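Local coordinates for protein putative alpha-L-fucosidase (Bacteroides thetaiotaomicron, PDB 4H41) that is a putative alpha-L-fucosidase of a gut bacterium, built on a TIM barrel and probably acting on host glycans, at residues G172-F177 with N227-G232; Q221-W226 with N259-D264. All coordinates share one frame; numbering follows the deposited sequence.

Overall arrangement
Contacts 1 and 2 share helix 219-233, which lies between helix 173-187 on one flank and helix 252-266 on the other in the outer layer of a TIM barrel. Their centres are about 12 Å apart, each about 19 Å from the centre of the chain. They meet directly at Leu262 of contact 2: its CB is 3.7 Å from Phe230 CD2, and its CD2 is 3.9 Å from Asn227 CA. Contact 1 also borders a bound polyether, whose pocket includes Gly172 and Asp175 of residues 172-177 together with Asp131, Ser133, Trp134, Ile136 and Lys171. A sodium ion lies about 11 Å from the side chain of Ile174.

Contact 1. Residues G172-F177 with N227-G232; sequences GAIDAF and NEIFDG
Glu228 O takes the backbone N-H of Gly232 (N to O 3.2 Å) and is also met by the end of Ile174. That methyl, Ile174 CD1, stands 3.8 Å from Glu228 O, a van der Waals contact of the methyl with the oxygen, beside the helical bond. No hydrogen bond joins the two segments, and Ile174 carries most of the contact. With its CG1 anti to the carbonyl carbon (chi1 -70°), one branch runs to Ile229, CG1 to CG1 at 4.1 Å, the two side chains crossing obliquely. The other branch ends in CG2, 3.9 Å from Gly232 CA. A beta-carbon on Gly232 would collide with this methyl, and its absence lets the Ile174 and Gly232 CA atoms come within 6.0 Å. In the beta-alpha barrel, helices 173-187 and 219-233 follow strands 157-162 and 193-195 and are neighbours in the outer layer; here the first turn of one meets the last turns of the other, their axes 9.5 Å apart at 29°. An alanine in place of Ile174 would probably open a gap against Gly232, which has no side chain to fill it, and take from Ile229 CG1 its contact with Ile174 CG1. Farther in, Ile229 CG2 comes to the edge of the Phe177 ring, 4.5 Å from CD2, while Leu132 and Ile166 also touch the Phe177 side chain. Arg178 NH1 holds Gly232 O.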
ATOM      1  N   GLY B 172      15.441 -31.111   9.209  1.00 28.43           N
ATOM      2  CA  GLY B 172      16.107 -31.294   7.927  1.00 29.03           C
ATOM      3  C   GLY B 172      16.950 -30.151   7.392  1.00 30.41           C
ATOM      4  O   GLY B 172      17.523 -30.298   6.317  1.00 28.46           O
ATOM      5  N   ALA B 173      17.065 -29.019   8.110  1.00 27.20           N
ATOM      6  CA  ALA B 173      17.803 -27.854   7.579  1.00 25.60           C
ATOM      7  C   ALA B 173      19.295 -28.103   7.443  1.00 26.81           C
ATOM      8  O   ALA B 173      19.876 -27.754   6.411  1.00 25.60           O
ATOM      9  CB  ALA B 173      17.566 -26.627   8.442  1.00 25.79           C
ATOM     10  N   ILE B 174      19.914 -28.700   8.455  1.00 24.87           N
ATOM     11  CA  ILE B 174      21.365 -28.923   8.415  1.00 25.02           C
ATOM     12  C   ILE B 174      21.705 -29.871   7.242  1.00 28.69           C
ATOM     13  O   ILE B 174      22.581 -29.577   6.434  1.00 25.60           O
ATOM     14  CB  ILE B 174      21.929 -29.428   9.765  1.00 28.19           C
ATOM     15  CG1 ILE B 174      21.891 -28.314  10.819  1.00 28.54           C
ATOM     16  CG2 ILE B 174      23.365 -29.938   9.603  1.00 29.04           C
ATOM     17  CD1 ILE B 174      22.134 -28.783  12.265  1.00 30.98           C
ATOM     18  N   ASP B 175      20.927 -30.928   7.092  1.00 29.07           N
ATOM     19  CA  ASP B 175      21.106 -31.891   6.009  1.00 29.14           C
ATOM     20  C   ASP B 175      20.843 -31.250   4.654  1.00 30.15           C
ATOM     21  O   ASP B 175      21.559 -31.516   3.688  1.00 28.60           O
ATOM     22  CB  ASP B 175      20.226 -33.138   6.224  1.00 33.49           C
ATOM     23  CG  ASP B 175      20.753 -33.980   7.395  1.00 51.69           C
ATOM     24  OD1 ASP B 175      21.993 -34.228   7.450  1.00 53.75           O
ATOM     25  OD2 ASP B 175      19.945 -34.435   8.205  1.00 56.37           O
ATOM     26  N   ALA B 176      19.835 -30.374   4.599  1.00 28.87           N
ATOM     27  CA  ALA B 176      19.485 -29.699   3.348  1.00 28.17           C
ATOM     28  C   ALA B 176      20.570 -28.757   2.908  1.00 28.19           C
ATOM     29  O   ALA B 176      20.955 -28.767   1.749  1.00 27.91           O
ATOM     30  CB  ALA B 176      18.171 -28.954   3.492  1.00 28.61           C
ATOM     31  N   PHE B 177      21.046 -27.917   3.814  1.00 24.52           N
ATOM     32  CA  PHE B 177      22.108 -26.959   3.516  1.00 22.96           C
ATOM     33  C   PHE B 177      23.383 -27.684   3.121  1.00 24.88           C
ATOM     34  O   PHE B 177      24.056 -27.259   2.186  1.00 24.94           O
ATOM     35  CB  PHE B 177      22.372 -26.042   4.730  1.00 22.07           C
ATOM     36  CG  PHE B 177      21.296 -25.046   5.102  1.00 21.84           C
ATOM     37  CD1 PHE B 177      20.519 -24.437   4.127  1.00 24.94           C
ATOM     38  CD2 PHE B 177      21.128 -24.643   6.414  1.00 24.46           C
ATOM     39  CE1 PHE B 177      19.532 -23.517   4.476  1.00 26.20           C
ATOM     40  CE2 PHE B 177      20.195 -23.663   6.744  1.00 24.85           C
ATOM     41  CZ  PHE B 177      19.389 -23.133   5.784  1.00 22.47           C
ATOM     42  N   ASN B 227      24.990 -22.146  16.660  1.00 20.87           N
ATOM     43  CA  ASN B 227      26.266 -22.843  16.859  1.00 22.06           C
ATOM     44  C   ASN B 227      26.170 -24.240  16.256  1.00 25.36           C
ATOM     45  O   ASN B 227      27.065 -24.691  15.535  1.00 25.49           O
ATOM     46  CB  ASN B 227      26.602 -22.912  18.353  1.00 29.99           C
ATOM     47  CG  ASN B 227      27.874 -23.609  18.625  1.00 39.36           C
ATOM     48  OD1 ASN B 227      28.926 -23.164  18.174  1.00 28.80           O
ATOM     49  ND2 ASN B 227      27.825 -24.721  19.347  1.00 35.17           N
ATOM     50  N   GLU B 228      25.036 -24.919  16.486  1.00 23.42           N
ATOM     51  CA  GLU B 228      24.826 -26.254  15.927  1.00 25.25           C
ATOM     52  C   GLU B 228      24.680 -26.221  14.408  1.00 26.12           C
ATOM     53  O   GLU B 228      25.203 -27.100  13.721  1.00 24.86           O
ATOM     54  CB  GLU B 228      23.559 -26.903  16.519  1.00 28.28           C
ATOM     55  CG  GLU B 228      23.693 -27.223  17.991  1.00 48.81           C
ATOM     56  CD  GLU B 228      22.585 -28.087  18.564  1.00 89.96           C
ATOM     57  OE1 GLU B 228      22.409 -29.224  18.071  1.00 91.92           O
ATOM     58  OE2 GLU B 228      21.924 -27.650  19.535  1.00 90.46           O
ATOM     59  N   ILE B 229      23.959 -25.239  13.886  1.00 21.75           N
ATOM     60  CA  ILE B 229      23.748 -25.149  12.444  1.00 22.03           C
ATOM     61  C   ILE B 229      25.068 -24.865  11.761  1.00 22.53           C
ATOM     62  O   ILE B 229      25.429 -25.604  10.847  1.00 21.35           O
ATOM     63  CB  ILE B 229      22.655 -24.113  12.076  1.00 23.88           C
ATOM     64  CG1 ILE B 229      21.305 -24.619  12.560  1.00 25.97           C
ATOM     65  CG2 ILE B 229      22.623 -23.865  10.582  1.00 22.66           C
ATOM     66  CD1 ILE B 229      20.311 -23.524  12.792  1.00 26.75           C
ATOM     67  N   PHE B 230      25.798 -23.837  12.217  1.00 21.21           N
ATOM     68  CA  PHE B 230      27.080 -23.489  11.595  1.00 20.78           C
ATOM     69  C   PHE B 230      28.096 -24.628  11.699  1.00 24.54           C
ATOM     70  O   PHE B 230      28.744 -24.904  10.704  1.00 22.64           O
ATOM     71  CB  PHE B 230      27.641 -22.204  12.122  1.00 23.27           C
ATOM     72  CG  PHE B 230      26.843 -20.970  11.776  1.00 24.60           C
ATOM     73  CD1 PHE B 230      26.156 -20.863  10.566  1.00 26.98           C
ATOM     74  CD2 PHE B 230      26.753 -19.928  12.663  1.00 32.61           C
ATOM     75  CE1 PHE B 230      25.430 -19.711  10.263  1.00 29.42           C
ATOM     76  CE2 PHE B 230      25.995 -18.800  12.367  1.00 35.44           C
ATOM     77  CZ  PHE B 230      25.383 -18.682  11.153  1.00 31.24           C
ATOM     78  N   ASP B 231      28.101 -25.387  12.805  1.00 22.17           N
ATOM     79  CA  ASP B 231      28.955 -26.570  12.944  1.00 21.94           C
ATOM     80  C   ASP B 231      28.682 -27.573  11.823  1.00 25.96           C
ATOM     81  O   ASP B 231      29.628 -28.157  11.280  1.00 25.47           O
ATOM     82  CB  ASP B 231      28.744 -27.229  14.317  1.00 23.68           C
ATOM     83  CG  ASP B 231      29.693 -28.391  14.561  1.00 31.28           C
ATOM     84  OD1 ASP B 231      30.916 -28.192  14.441  1.00 29.22           O
ATOM     85  OD2 ASP B 231      29.211 -29.519  14.709  1.00 34.90           O
ATOM     86  N   GLY B 232      27.412 -27.760  11.475  1.00 23.78           N
ATOM     87  CA  GLY B 232      27.016 -28.694  10.433  1.00 23.80           C
ATOM     88  C   GLY B 232      27.196 -28.232   9.001  1.00 26.82           C
ATOM     89  O   GLY B 232      27.401 -29.067   8.124  1.00 27.31           O
TER

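Contact 2. Residues Q221-W226 with N259-D264; sequences QHEKEW and NKKLAD
Two polar pairs join His222 and Glu223 to the helix of residues 259-264. In the first, His222 NE2 donates to Asn259 OD1 at 2.8 Å with an N-H...O angle of 157°. The oxygen lies in the ring plane and offers a lone pair in its own carbonyl plane, although ring and amide are turned 47° apart. In the second, an ion pair, Lys261 NZ reaches Glu223 OE2 at 3.0 Å from the syn side, somewhat out of the carboxylate plane, with a weak 3.4 Å bond from NZ to OE1. Glu223 is extended; the bend of Lys261 at chi3 (57°) sets its CE, and the two chains cross at about a right angle. The apolar contacts belong to Leu262: its CD1 lies 3.8 Å from Trp226 CB, and its CD2 4.1 Å from Glu223 CG. Aromatic contacts back the histidine: Trp226 CD1 lies over one ring face, offset toward the rim, and Phe255 and Phe242 meet the ring as well. Trp226 itself bonds through NE1 to Ser167 O. These neighbouring barrel helices therefore pair by a buried, directional bond that probably fixes the amide of Asn259, and by a more exposed ion pair with looser geometry.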
ATOM      1  N   GLN B 221      19.759 -18.464  23.411  1.00 22.94           N
ATOM      2  CA  GLN B 221      19.137 -19.580  22.665  1.00 22.28           C
ATOM      3  C   GLN B 221      19.448 -19.479  21.174  1.00 21.73           C
ATOM      4  O   GLN B 221      19.693 -20.494  20.534  1.00 23.16           O
ATOM      5  CB  GLN B 221      17.627 -19.606  22.907  1.00 24.53           C
ATOM      6  CG  GLN B 221      16.929 -20.877  22.429  1.00 30.21           C
ATOM      7  CD  GLN B 221      17.446 -22.152  23.050  1.00 33.67           C
ATOM      8  OE1 GLN B 221      17.899 -22.190  24.203  1.00 31.59           O
ATOM      9  NE2 GLN B 221      17.422 -23.227  22.295  1.00 30.15           N
ATOM     10  N   HIS B 222      19.460 -18.277  20.629  1.00 17.03           N
ATOM     11  CA  HIS B 222      19.834 -18.054  19.233  1.00 18.33           C
ATOM     12  C   HIS B 222      21.259 -18.556  19.006  1.00 21.23           C
ATOM     13  O   HIS B 222      21.493 -19.292  18.077  1.00 20.93           O
ATOM     14  CB  HIS B 222      19.726 -16.564  18.909  1.00 18.10           C
ATOM     15  CG  HIS B 222      20.254 -16.176  17.565  1.00 19.43           C
ATOM     16  ND1 HIS B 222      19.453 -16.226  16.433  1.00 19.05           N
ATOM     17  CD2 HIS B 222      21.472 -15.698  17.227  1.00 20.20           C
ATOM     18  CE1 HIS B 222      20.208 -15.788  15.443  1.00 19.55           C
ATOM     19  NE2 HIS B 222      21.442 -15.472  15.874  1.00 20.68           N
ATOM     20  N   GLU B 223      22.198 -18.221  19.918  1.00 21.71           N
ATOM     21  CA  GLU B 223      23.590 -18.659  19.764  1.00 19.31           C
ATOM     22  C   GLU B 223      23.683 -20.181  19.848  1.00 21.14           C
ATOM     23  O   GLU B 223      24.448 -20.814  19.114  1.00 20.61           O
ATOM     24  CB  GLU B 223      24.484 -18.010  20.821  1.00 21.12           C
ATOM     25  CG  GLU B 223      25.936 -18.421  20.705  1.00 27.29           C
ATOM     26  CD  GLU B 223      26.868 -17.743  21.690  1.00 44.33           C
ATOM     27  OE1 GLU B 223      26.395 -16.870  22.445  1.00 37.28           O
ATOM     28  OE2 GLU B 223      28.049 -18.145  21.764  1.00 47.20           O
ATOM     29  N   LYS B 224      22.960 -20.765  20.763  1.00 19.44           N
ATOM     30  CA  LYS B 224      22.999 -22.215  20.936  1.00 20.34           C
ATOM     31  C   LYS B 224      22.568 -22.927  19.672  1.00 24.19           C
ATOM     32  O   LYS B 224      23.241 -23.864  19.209  1.00 24.65           O
ATOM     33  CB  LYS B 224      22.099 -22.616  22.104  1.00 22.08           C
ATOM     34  CG  LYS B 224      22.064 -24.132  22.342  1.00 31.53           C
ATOM     35  CD  LYS B 224      21.114 -24.489  23.460  1.00 49.25           C
ATOM     36  CE  LYS B 224      21.084 -25.997  23.732  1.00 59.64           C
ATOM     37  NZ  LYS B 224      20.209 -26.756  22.787  1.00 81.27           N
ATOM     38  N   GLU B 225      21.480 -22.492  19.096  1.00 19.85           N
ATOM     39  CA  GLU B 225      20.964 -23.171  17.919  1.00 20.62           C
ATOM     40  C   GLU B 225      21.829 -22.926  16.675  1.00 23.33           C
ATOM     41  O   GLU B 225      22.100 -23.855  15.926  1.00 22.53           O
ATOM     42  CB  GLU B 225      19.507 -22.774  17.649  1.00 21.89           C
ATOM     43  CG  GLU B 225      18.582 -23.246  18.773  1.00 24.14           C
ATOM     44  CD  GLU B 225      17.098 -22.976  18.610  1.00 32.19           C
ATOM     45  OE1 GLU B 225      16.670 -22.569  17.508  1.00 25.01           O
ATOM     46  OE2 GLU B 225      16.353 -23.123  19.608  1.00 27.24           O
ATOM     47  N   TRP B 226      22.291 -21.702  16.480  1.00 19.91           N
ATOM     48  CA  TRP B 226      23.098 -21.384  15.316  1.00 18.83           C
ATOM     49  C   TRP B 226      24.510 -21.919  15.437  1.00 22.36           C
ATOM     50  O   TRP B 226      25.116 -22.244  14.423  1.00 21.84           O
ATOM     51  CB  TRP B 226      23.042 -19.892  15.017  1.00 16.11           C
ATOM     52  CG  TRP B 226      21.769 -19.593  14.307  1.00 17.24           C
ATOM     53  CD1 TRP B 226      20.582 -19.200  14.859  1.00 20.14           C
ATOM     54  CD2 TRP B 226      21.497 -19.873  12.931  1.00 16.94           C
ATOM     55  NE1 TRP B 226      19.601 -19.179  13.898  1.00 19.90           N
ATOM     56  CE2 TRP B 226      20.134 -19.594  12.706  1.00 21.49           C
ATOM     57  CE3 TRP B 226      22.287 -20.322  11.860  1.00 18.64           C
ATOM     58  CZ2 TRP B 226      19.555 -19.676  11.432  1.00 21.07           C
ATOM     59  CZ3 TRP B 226      21.711 -20.422  10.604  1.00 21.25           C
ATOM     60  CH2 TRP B 226      20.356 -20.139  10.404  1.00 22.45           C
ATOM     61  N   ASN B 259      26.442 -13.130  16.201  1.00 18.18           N
ATOM     62  CA  ASN B 259      26.509 -13.644  14.841  1.00 18.69           C
ATOM     63  C   ASN B 259      27.961 -13.560  14.290  1.00 21.80           C
ATOM     64  O   ASN B 259      28.425 -14.495  13.649  1.00 20.16           O
ATOM     65  CB  ASN B 259      25.507 -12.937  13.937  1.00 17.57           C
ATOM     66  CG  ASN B 259      24.092 -13.322  14.239  1.00 20.24           C
ATOM     67  OD1 ASN B 259      23.843 -14.307  14.942  1.00 17.98           O
ATOM     68  ND2 ASN B 259      23.148 -12.572  13.708  1.00 18.63           N
ATOM     69  N   LYS B 260      28.702 -12.552  14.693  1.00 19.24           N
ATOM     70  CA  LYS B 260      30.101 -12.383  14.266  1.00 18.35           C
ATOM     71  C   LYS B 260      30.993 -13.395  14.991  1.00 21.92           C
ATOM     72  O   LYS B 260      31.861 -14.034  14.371  1.00 20.40           O
ATOM     73  CB  LYS B 260      30.541 -10.926  14.487  1.00 18.81           C
ATOM     74  CG  LYS B 260      32.005 -10.649  14.212  1.00 20.62           C
ATOM     75  CD  LYS B 260      32.441 -10.824  12.805  1.00 29.73           C
ATOM     76  CE  LYS B 260      33.897 -10.388  12.705  1.00 31.84           C
ATOM     77  NZ  LYS B 260      34.667 -11.241  11.803  1.00 28.81           N
ATOM     78  N   LYS B 261      30.740 -13.600  16.267  1.00 19.34           N
ATOM     79  CA  LYS B 261      31.459 -14.597  17.085  1.00 20.31           C
ATOM     80  C   LYS B 261      31.312 -16.019  16.482  1.00 21.48           C
ATOM     81  O   LYS B 261      32.288 -16.762  16.363  1.00 19.77           O
ATOM     82  CB  LYS B 261      30.898 -14.572  18.508  1.00 21.37           C
ATOM     83  CG  LYS B 261      31.598 -15.590  19.442  1.00 30.75           C
ATOM     84  CD  LYS B 261      31.253 -15.375  20.896  1.00 46.98           C
ATOM     85  CE  LYS B 261      29.782 -15.414  21.195  1.00 65.04           C
ATOM     86  NZ  LYS B 261      29.511 -15.650  22.650  1.00 80.82           N
ATOM     87  N   LEU B 262      30.052 -16.392  16.147  1.00 17.06           N
ATOM     88  CA  LEU B 262      29.760 -17.674  15.471  1.00 17.95           C
ATOM     89  C   LEU B 262      30.419 -17.793  14.108  1.00 22.32           C
ATOM     90  O   LEU B 262      31.064 -18.816  13.825  1.00 21.98           O
ATOM     91  CB  LEU B 262      28.258 -17.864  15.344  1.00 18.78           C
ATOM     92  CG  LEU B 262      27.519 -18.122  16.644  1.00 25.71           C
ATOM     93  CD1 LEU B 262      26.054 -18.146  16.430  1.00 27.84           C
ATOM     94  CD2 LEU B 262      27.994 -19.383  17.274  1.00 32.08           C
ATOM     95  N   ALA B 263      30.356 -16.747  13.292  1.00 20.56           N
ATOM     96  CA  ALA B 263      31.055 -16.784  11.999  1.00 21.53           C
ATOM     97  C   ALA B 263      32.551 -17.005  12.179  1.00 22.15           C
ATOM     98  O   ALA B 263      33.143 -17.846  11.492  1.00 22.30           O
ATOM     99  CB  ALA B 263      30.817 -15.487  11.236  1.00 22.23           C
ATOM    100  N   ASP B 264      33.160 -16.298  13.134  1.00 18.51           N
ATOM    101  CA  ASP B 264      34.595 -16.449  13.403  1.00 17.72           C
ATOM    102  C   ASP B 264      34.952 -17.857  13.883  1.00 22.59           C
ATOM    103  O   ASP B 264      35.959 -18.411  13.451  1.00 22.88           O
ATOM    104  CB  ASP B 264      35.061 -15.428  14.422  1.00 19.23           C
ATOM    105  CG  ASP B 264      35.121 -14.014  13.872  1.00 23.20           C
ATOM    106  OD1 ASP B 264      34.925 -13.835  12.627  1.00 26.11           O
ATOM    107  OD2 ASP B 264      35.305 -13.086  14.671  1.00 26.15           O
TER